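Side-chain contact in E1 (Kluyveromyces marxianus, PDB 3VX6), which serves as the E1-like enzyme of autophagy, activating the ubiquitin-like proteins Atg8 and Atg12 for their conjugation: residues A[25-30]-A[125-130]. Residues are numbered along the deposited sequence; the frame is centred on the assembly and turned at random.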
loop_
_atom_site.group_PDB
_atom_site.type_symbol
_atom_site.label_atom_id
_atom_site.label_comp_id
_atom_site.label_asym_id
_atom_site.label_seq_id
_atom_site.Cartn_x
_atom_site.Cartn_y
_atom_site.Cartn_z
ATOM N N HIS A 25 15.892 -16.307 1.123
ATOM C CA HIS A 25 16.601 -17.303 1.882
ATOM C C HIS A 25 15.580 -17.731 2.915
ATOM O O HIS A 25 15.371 -18.914 3.142
ATOM C CB HIS A 25 17.831 -16.694 2.558
ATOM C CG HIS A 25 19.102 -16.877 1.781
ATOM N ND1 HIS A 25 19.230 -16.513 0.456
ATOM C CD2 HIS A 25 20.308 -17.370 2.153
ATOM C CE1 HIS A 25 20.457 -16.773 0.044
ATOM N NE2 HIS A 25 21.132 -17.293 1.053
ATOM N N GLU A 26 14.919 -16.753 3.517
ATOM C CA GLU A 26 13.911 -17.038 4.523
ATOM C C GLU A 26 12.694 -17.667 3.855
ATOM O O GLU A 26 12.088 -18.583 4.403
ATOM C CB GLU A 26 13.513 -15.753 5.261
ATOM C CG GLU A 26 12.461 -15.936 6.358
ATOM C CD GLU A 26 12.903 -16.860 7.493
ATOM O OE1 GLU A 26 14.057 -17.348 7.471
ATOM O OE2 GLU A 26 12.088 -17.096 8.413
ATOM N N LEU A 27 12.334 -17.180 2.674
ATOM C CA LEU A 27 11.193 -17.745 1.969
ATOM C C LEU A 27 11.539 -19.190 1.730
ATOM O O LEU A 27 10.721 -20.075 1.953
ATOM C CB LEU A 27 10.953 -17.048 0.625
ATOM C CG LEU A 27 9.881 -17.688 -0.269
ATOM C CD1 LEU A 27 8.581 -17.843 0.504
ATOM C CD2 LEU A 27 9.665 -16.839 -1.500
ATOM N N SER A 28 12.765 -19.422 1.278
ATOM C CA SER A 28 13.229 -20.775 1.021
ATOM C C SER A 28 13.072 -21.577 2.301
ATOM O O SER A 28 12.444 -22.631 2.309
ATOM C CB SER A 28 14.696 -20.764 0.595
ATOM O OG SER A 28 14.867 -20.111 -0.650
ATOM N N ARG A 29 13.640 -21.064 3.386
ATOM C CA ARG A 29 13.552 -21.733 4.673
ATOM C C ARG A 29 12.087 -22.027 4.992
ATOM O O ARG A 29 11.714 -23.177 5.234
ATOM C CB ARG A 29 14.176 -20.857 5.772
ATOM C CG ARG A 29 15.680 -20.599 5.596
ATOM C CD ARG A 29 16.123 -19.319 6.305
ATOM N NE ARG A 29 17.319 -18.749 5.684
ATOM C CZ ARG A 29 17.696 -17.475 5.794
ATOM N NH1 ARG A 29 16.971 -16.621 6.510
ATOM N NH2 ARG A 29 18.795 -17.051 5.179
ATOM N N LEU A 30 11.253 -20.995 4.970
ATOM C CA LEU A 30 9.840 -21.167 5.267
ATOM C C LEU A 30 9.142 -22.121 4.307
ATOM O O LEU A 30 8.300 -22.919 4.725
ATOM C CB LEU A 30 9.130 -19.815 5.263
ATOM C CG LEU A 30 9.360 -18.930 6.491
ATOM C CD1 LEU A 30 8.694 -17.596 6.260
ATOM C CD2 LEU A 30 8.800 -19.588 7.737
ATOM N N MET A 125 2.658 -10.034 -2.688
ATOM C CA MET A 125 3.774 -10.454 -3.500
ATOM C C MET A 125 3.495 -11.834 -4.044
ATOM O O MET A 125 3.038 -12.694 -3.318
ATOM C CB MET A 125 5.049 -10.480 -2.651
ATOM C CG MET A 125 6.289 -10.876 -3.414
ATOM S SD MET A 125 7.743 -10.922 -2.361
ATOM C CE MET A 125 8.520 -12.402 -2.997
ATOM N N ILE A 126 3.706 -12.032 -5.333
ATOM C CA ILE A 126 3.539 -13.361 -5.884
ATOM C C ILE A 126 4.966 -13.722 -6.229
ATOM O O ILE A 126 5.774 -12.852 -6.562
ATOM C CB ILE A 126 2.655 -13.411 -7.150
ATOM C CG1 ILE A 126 3.156 -12.411 -8.198
ATOM C CG2 ILE A 126 1.194 -13.195 -6.754
ATOM C CD1 ILE A 126 2.470 -12.523 -9.559
ATOM N N SER A 127 5.305 -14.992 -6.120
ATOM C CA SER A 127 6.667 -15.378 -6.408
ATOM C C SER A 127 6.780 -16.836 -6.753
ATOM O O SER A 127 5.829 -17.606 -6.641
ATOM C CB SER A 127 7.572 -15.075 -5.203
ATOM O OG SER A 127 7.201 -15.822 -4.050
ATOM N N PHE A 128 7.965 -17.189 -7.210
ATOM C CA PHE A 128 8.290 -18.547 -7.544
ATOM C C PHE A 128 9.713 -18.679 -7.099
ATOM O O PHE A 128 10.617 -18.044 -7.655
ATOM C CB PHE A 128 8.217 -18.815 -9.037
ATOM C CG PHE A 128 8.722 -20.176 -9.406
ATOM C CD1 PHE A 128 9.686 -20.336 -10.399
ATOM C CD2 PHE A 128 8.258 -21.305 -8.729
ATOM C CE1 PHE A 128 10.180 -21.592 -10.709
ATOM C CE2 PHE A 128 8.747 -22.561 -9.033
ATOM C CZ PHE A 128 9.712 -22.706 -10.028
ATOM N N ALA A 129 9.908 -19.467 -6.056
ATOM C CA ALA A 129 11.237 -19.690 -5.540
ATOM C C ALA A 129 11.687 -20.990 -6.170
ATOM O O ALA A 129 11.194 -22.068 -5.819
ATOM C CB ALA A 129 11.207 -19.800 -4.026
ATOM N N ASP A 130 12.585 -20.874 -7.144
ATOM C CA ASP A 130 13.128 -22.041 -7.825
ATOM C C ASP A 130 14.315 -22.504 -7.002
ATOM O O ASP A 130 15.460 -22.163 -7.285
ATOM C CB ASP A 130 13.584 -21.684 -9.237
ATOM C CG ASP A 130 14.078 -22.889 -10.002
ATOM O OD1 ASP A 130 14.414 -22.736 -11.199
ATOM O OD2 ASP A 130 14.126 -23.989 -9.402
#
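Leu27 reaches from helix 21-33 across to strand 123-130 and sets one methyl, CD2, against both Ser127 and Ala129. Leu27 CD2 lies 3.7 Å from Ser127 OG; the same methyl is 4.2 Å from Ala129 CB, so a single branch bears on two residues of the same strand face. The bond from CA to CB already points at the strand; with CG anti to the backbone N (chi1 173°) and chi2 at 53°, CD2 is the branch that leads. Small residues suit the receiving positions, because they let the methyl come close to the strand.

Helix 21-33 covers one face of a mixed sheet in the N-terminal region of this Atg7, in which strand 123-130 runs parallel to 78-86 and antiparallel to 135-144. Leu83 of the first neighbour touches both Leu27 and Ser127, while Phe136 of the second packs on Ala129, extending the apolar surface. On the other face of the sheet, Phe128 turns away from the helix and meets Ile89 and Phe92 of helix 89-94.

Ser127 brings a buried hydroxyl into these apolar surroundings, but its polar demand is met by a hydrogen bond to Asn85 OD1, which leaves its approach to Leu27 a van der Waals contact. Three residues apart on the helix, Arg29 NH1 donates to Glu26 OE1 (3.2 Å) in a salt bridge, on the anti side of the carboxylate and near the guanidinium plane.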